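PDB 2W5V: alkaline phosphatase from Antarctic bacterium, which probably hydrolyses phosphate monoesters as a zinc- and magnesium-dependent alkaline phosphatase. Local coordinates for residues Phe165-Gly170 with Ser232-Leu237; Leu237-Leu242 with Phe249-Glu254. The protein carries 1 engineered substitution. All coordinates share one frame; numbering follows the deposited sequence.

How the contacts relate
Helix 230-242 serves both contacts, whose centres lie about 8 Å apart. Its 232-237 portion rests on strand 165-169 in contact 1, and its last turns, 237-242, lie on strand 249-255 in contact 2; Leu-237 belongs to both. The two strands are part of one mixed sheet, separated there by strand 124-129, so a single helix spans three neighbouring strands. Along the chain contact 1 is complete before strand 249-255 begins. Phe-165 joins the two sites, its CE2 lying 3.5 Å from CB of Ala-238. Between helix and sheet lies a largely apolar layer, interrupted by a probable hydrogen bond between Thr-235 OG1 and Ser-253 OG (3.0 Å), with the magnesium ligand Glu-254 at the far end of strand 249-255.

Contact 1: Phe165-Gly170 with Ser232-Leu237; sequences FFAGGG and SAATDL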
loop_
_atom_site.group_PDB
_atom_site.type_symbol
_atom_site.label_atom_id
_atom_site.label_comp_id
_atom_site.label_asym_id
_atom_site.label_seq_id
_atom_site.Cartn_x
_atom_site.Cartn_y
_atom_site.Cartn_z
ATOM N N PHE B 165 13.697 25.396 15.295
ATOM C CA PHE B 165 14.255 25.431 13.945
ATOM C C PHE B 165 13.143 25.341 12.900
ATOM O O PHE B 165 12.192 24.585 13.070
ATOM C CB PHE B 165 15.216 24.249 13.767
ATOM C CG PHE B 165 15.901 24.199 12.421
ATOM C CD1 PHE B 165 17.193 24.685 12.267
ATOM C CD2 PHE B 165 15.266 23.642 11.322
ATOM C CE1 PHE B 165 17.834 24.624 11.032
ATOM C CE2 PHE B 165 15.900 23.579 10.081
ATOM C CZ PHE B 165 17.183 24.069 9.937
ATOM N N PHE B 166 13.265 26.092 11.811
ATOM C CA PHE B 166 12.391 25.842 10.665
ATOM C C PHE B 166 13.051 26.276 9.369
ATOM O O PHE B 166 13.968 27.100 9.372
ATOM C CB PHE B 166 11.009 26.500 10.839
ATOM C CG PHE B 166 11.030 28.009 10.774
ATOM C CD1 PHE B 166 10.980 28.667 9.552
ATOM C CD2 PHE B 166 11.086 28.765 11.934
ATOM C CE1 PHE B 166 10.995 30.057 9.488
ATOM C CE2 PHE B 166 11.099 30.152 11.879
ATOM C CZ PHE B 166 11.052 30.798 10.651
ATOM N N ALA B 167 12.589 25.702 8.264
ATOM C CA ALA B 167 13.086 26.066 6.944
ATOM C C ALA B 167 12.001 25.819 5.913
ATOM O O ALA B 167 11.425 24.728 5.850
ATOM C CB ALA B 167 14.330 25.261 6.605
ATOM N N GLY B 168 11.711 26.837 5.112
ATOM C CA GLY B 168 10.715 26.710 4.066
ATOM C C GLY B 168 10.570 27.987 3.273
ATOM O O GLY B 168 11.421 28.873 3.359
ATOM N N GLY B 169 9.503 28.079 2.485
ATOM C CA GLY B 169 9.162 29.327 1.823
ATOM C C GLY B 169 8.220 30.145 2.692
ATOM O O GLY B 169 8.090 29.883 3.892
ATOM N N GLY B 170 7.572 31.140 2.091
ATOM C CA GLY B 170 6.542 31.908 2.769
ATOM C C GLY B 170 6.963 33.246 3.348
ATOM O O GLY B 170 6.298 33.772 4.241
ATOM N N SER B 232 16.731 17.529 1.643
ATOM C CA SER B 232 17.743 16.760 2.361
ATOM C C SER B 232 18.668 17.655 3.184
ATOM O O SER B 232 18.885 17.406 4.369
ATOM C CB SER B 232 18.569 15.901 1.403
ATOM O OG SER B 232 17.765 14.882 0.842
ATOM N N ALA B 233 19.213 18.689 2.552
ATOM C CA ALA B 233 20.174 19.566 3.215
ATOM C C ALA B 233 19.572 20.235 4.448
ATOM O O ALA B 233 20.235 20.365 5.477
ATOM C CB ALA B 233 20.709 20.620 2.241
ATOM N N ALA B 234 18.317 20.667 4.337
ATOM C CA ALA B 234 17.652 21.354 5.438
ATOM C C ALA B 234 17.315 20.384 6.566
ATOM O O ALA B 234 17.383 20.740 7.740
ATOM C CB ALA B 234 16.404 22.066 4.951
ATOM N N THR B 235 16.953 19.156 6.205
ATOM C CA THR B 235 16.713 18.122 7.204
ATOM C C THR B 235 18.015 17.780 7.939
ATOM O O THR B 235 18.040 17.643 9.165
ATOM C CB THR B 235 16.132 16.849 6.552
ATOM O OG1 THR B 235 14.893 17.171 5.914
ATOM C CG2 THR B 235 15.882 15.776 7.594
ATOM N N ASP B 236 19.104 17.647 7.189
ATOM C CA ASP B 236 20.391 17.320 7.793
ATOM C C ASP B 236 20.862 18.454 8.700
ATOM O O ASP B 236 21.457 18.228 9.759
ATOM C CB ASP B 236 21.438 17.060 6.714
ATOM C CG ASP B 236 22.721 16.495 7.284
ATOM O OD1 ASP B 236 22.695 15.337 7.757
ATOM O OD2 ASP B 236 23.750 17.206 7.261
ATOM N N LEU B 237 20.601 19.680 8.269
ATOM C CA LEU B 237 20.957 20.847 9.064
ATOM C C LEU B 237 20.130 20.869 10.356
ATOM O O LEU B 237 20.662 21.126 11.440
ATOM C CB LEU B 237 20.728 22.124 8.258
ATOM C CG LEU B 237 21.255 23.416 8.874
ATOM C CD1 LEU B 237 22.768 23.344 9.040
ATOM C CD2 LEU B 237 20.864 24.595 8.006
#
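A helix lying on the central sheet of the alkaline phosphatase fold makes this contact: helix 230-242 runs over strand 165-169 in nearly the opposite direction, the short segments meeting at 167° with their axes 9.3 Å apart at closest approach. Two residues of the strand, Phe-165 and Ala-167, point at the helix, and Ala-234 and Leu-237, one turn apart, face them. The methyls of the two alanines touch, CB of Ala-167 lying 4.2 Å from CB of Ala-234, and here the backbones come nearest, with 6.7 Å between the CA atoms of the same two residues. Two residues back along the strand the gap is wider, and the ring of Phe-165 fills it. With CG trans to the backbone N (chi1 -178°), the ring reaches out from the strand to the helix. Its CZ lies 4.2 Å from CD2 of Leu-237, the methyl sitting at the ring edge near the ring plane, and the two side chains cross at about a right angle. On the same part of the ring, CE2 is 4.0 Å from the carbonyl O of Ala-234, an approach oblique to the ring.

Beyond the pair of segments, Phe-213 of strand 210-214 touches both Ala-167 and Leu-237, while Leu-199 packs on Ala-234 and Leu-237. All four touching residues are buried, and they meet through carbon surfaces and one ring-to-carbonyl approach. Helix and strand meet here through light apolar packing from which water is excluded, the small alanines allowing the near approach and the phenylalanine filling the wider end.

Contact 2: Leu237-Leu242 with Phe249-Glu254; sequences LAIQFL and FFIMSE. With MG (magnesium ion), chain I.
Helix 230-242 belongs to a beta-alpha-beta crossover between parallel strands 210-214 and 249-255, and its last turns fold back onto the second, the segments running at 160°; that strand leads on to the magnesium site. Leu-242 sits over the start of the strand, its CB 3.6 Å from CB of Phe-249. Its CD1 methyl reaches further along, to 3.5 Å from CG1 of Ile-251. Ile-251 sends CD1 toward the helix, where it lies 3.6 Å from CG1 of Ile-239, the two isoleucines crossing at about a right angle, and 3.9 Å from CB of Ala-238. The ring of Phe-249 rises with CG between N and C of its own backbone (chi1 65°), which carries CZ to 4.1 Å from CG2 of Ile-239.

At the far end, Glu-254 OE2 binds the magnesium ion at 2.1 Å, in company with Asp-43, Thr-137 and three waters. Its other oxygen, OE1, accepts a 2.8 Å hydrogen bond from one of those waters and is also hydrogen-bonded to Ser-256 OG. The strand is thus apolar where the helix packs on it and metal-binding at its far end, and both carboxylate oxygens have partners that limit rotation of the group.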
loop_
_atom_site.group_PDB
_atom_site.type_symbol
_atom_site.label_atom_id
_atom_site.label_comp_id
_atom_site.label_asym_id
_atom_site.label_seq_id
_atom_site.Cartn_x
_atom_site.Cartn_y
_atom_site.Cartn_z
ATOM N N LEU B 237 20.601 19.680 8.269
ATOM C CA LEU B 237 20.957 20.847 9.064
ATOM C C LEU B 237 20.130 20.869 10.356
ATOM O O LEU B 237 20.662 21.126 11.440
ATOM C CB LEU B 237 20.728 22.124 8.258
ATOM C CG LEU B 237 21.255 23.416 8.874
ATOM C CD1 LEU B 237 22.768 23.344 9.040
ATOM C CD2 LEU B 237 20.864 24.595 8.006
ATOM N N ALA B 238 18.832 20.589 10.234
ATOM C CA ALA B 238 17.941 20.546 11.393
ATOM C C ALA B 238 18.437 19.521 12.403
ATOM O O ALA B 238 18.486 19.780 13.602
ATOM C CB ALA B 238 16.516 20.214 10.961
ATOM N N ILE B 239 18.801 18.347 11.909
ATOM C CA ILE B 239 19.329 17.305 12.777
ATOM C C ILE B 239 20.550 17.776 13.576
ATOM O O ILE B 239 20.616 17.590 14.793
ATOM C CB ILE B 239 19.686 16.048 11.982
ATOM C CG1 ILE B 239 18.404 15.346 11.529
ATOM C CG2 ILE B 239 20.534 15.125 12.839
ATOM C CD1 ILE B 239 18.642 14.237 10.497
ATOM N N GLN B 240 21.508 18.392 12.896
ATOM C CA GLN B 240 22.711 18.869 13.572
ATOM C C GLN B 240 22.391 19.978 14.556
ATOM O O GLN B 240 22.925 20.009 15.663
ATOM C CB GLN B 240 23.740 19.374 12.565
ATOM C CG GLN B 240 24.115 18.369 11.504
ATOM C CD GLN B 240 25.161 18.916 10.563
ATOM O OE1 GLN B 240 26.338 19.026 10.922
ATOM N NE2 GLN B 240 24.741 19.276 9.353
ATOM N N PHE B 241 21.521 20.898 14.158
ATOM C CA PHE B 241 21.228 22.036 15.018
ATOM C C PHE B 241 20.479 21.599 16.268
ATOM O O PHE B 241 20.763 22.073 17.368
ATOM C CB PHE B 241 20.403 23.088 14.283
ATOM C CG PHE B 241 20.091 24.297 15.126
ATOM C CD1 PHE B 241 21.033 25.301 15.288
ATOM C CD2 PHE B 241 18.862 24.428 15.751
ATOM C CE1 PHE B 241 20.761 26.415 16.062
ATOM C CE2 PHE B 241 18.577 25.546 16.529
ATOM C CZ PHE B 241 19.529 26.539 16.685
ATOM N N LEU B 242 19.515 20.700 16.089
ATOM C CA LEU B 242 18.645 20.307 17.189
ATOM C C LEU B 242 19.313 19.328 18.148
ATOM O O LEU B 242 18.862 19.164 19.278
ATOM C CB LEU B 242 17.323 19.737 16.660
ATOM C CG LEU B 242 16.463 20.783 15.945
ATOM C CD1 LEU B 242 15.240 20.130 15.325
ATOM C CD2 LEU B 242 16.073 21.912 16.904
ATOM N N PHE B 249 15.598 15.352 20.006
ATOM C CA PHE B 249 14.891 16.200 19.059
ATOM C C PHE B 249 13.713 15.522 18.379
ATOM O O PHE B 249 13.636 14.298 18.300
ATOM C CB PHE B 249 15.862 16.765 18.010
ATOM C CG PHE B 249 16.484 15.715 17.105
ATOM C CD1 PHE B 249 15.789 15.231 16.000
ATOM C CD2 PHE B 249 17.773 15.242 17.344
ATOM C CE1 PHE B 249 16.356 14.281 15.156
ATOM C CE2 PHE B 249 18.354 14.295 16.499
ATOM C CZ PHE B 249 17.642 13.813 15.408
ATOM N N PHE B 250 12.788 16.347 17.910
ATOM C CA PHE B 250 11.712 15.921 17.040
ATOM C C PHE B 250 11.738 16.806 15.793
ATOM O O PHE B 250 11.822 18.027 15.905
ATOM C CB PHE B 250 10.358 16.069 17.748
ATOM C CG PHE B 250 9.189 15.861 16.833
ATOM C CD1 PHE B 250 8.670 14.591 16.624
ATOM C CD2 PHE B 250 8.638 16.930 16.147
ATOM C CE1 PHE B 250 7.612 14.394 15.765
ATOM C CE2 PHE B 250 7.577 16.750 15.287
ATOM C CZ PHE B 250 7.059 15.475 15.091
ATOM N N ILE B 251 11.679 16.196 14.613
ATOM C CA ILE B 251 11.644 16.938 13.346
ATOM C C ILE B 251 10.521 16.405 12.472
ATOM O O ILE B 251 10.320 15.191 12.391
ATOM C CB ILE B 251 12.977 16.773 12.564
ATOM C CG1 ILE B 251 14.126 17.442 13.309
ATOM C CG2 ILE B 251 12.871 17.333 11.151
ATOM C CD1 ILE B 251 15.506 16.983 12.831
ATOM N N MET B 252 9.775 17.306 11.839
ATOM C CA MET B 252 8.868 16.942 10.754
ATOM C C MET B 252 9.394 17.628 9.496
ATOM O O MET B 252 9.538 18.848 9.475
ATOM C CB MET B 252 7.434 17.411 11.035
ATOM C CG MET B 252 6.392 16.862 10.047
ATOM S SD MET B 252 6.402 17.626 8.399
ATOM C CE MET B 252 5.830 19.284 8.815
ATOM N N SER B 253 9.713 16.837 8.475
ATOM C CA SER B 253 10.103 17.355 7.162
ATOM C C SER B 253 9.090 16.915 6.106
ATOM O O SER B 253 8.711 15.742 6.047
ATOM C CB SER B 253 11.488 16.845 6.757
ATOM O OG SER B 253 12.465 17.254 7.693
ATOM N N GLU B 254 8.671 17.845 5.257
ATOM C CA GLU B 254 7.622 17.541 4.299
ATOM C C GLU B 254 8.088 17.681 2.861
ATOM O O GLU B 254 8.649 18.710 2.484
ATOM C CB GLU B 254 6.413 18.452 4.514
ATOM C CG GLU B 254 5.275 18.123 3.567
ATOM C CD GLU B 254 4.268 19.237 3.430
ATOM O OE1 GLU B 254 4.593 20.395 3.758
ATOM O OE2 GLU B 254 3.147 18.946 2.974
HETATM MG MG MG I . 1.282 19.808 2.541
HETATM O O HOH W 1 2.238 21.774 3.217
HETATM O O HOH W 2 1.653 20.118 0.398
HETATM O O HOH W 3 -0.641 21.056 2.296
#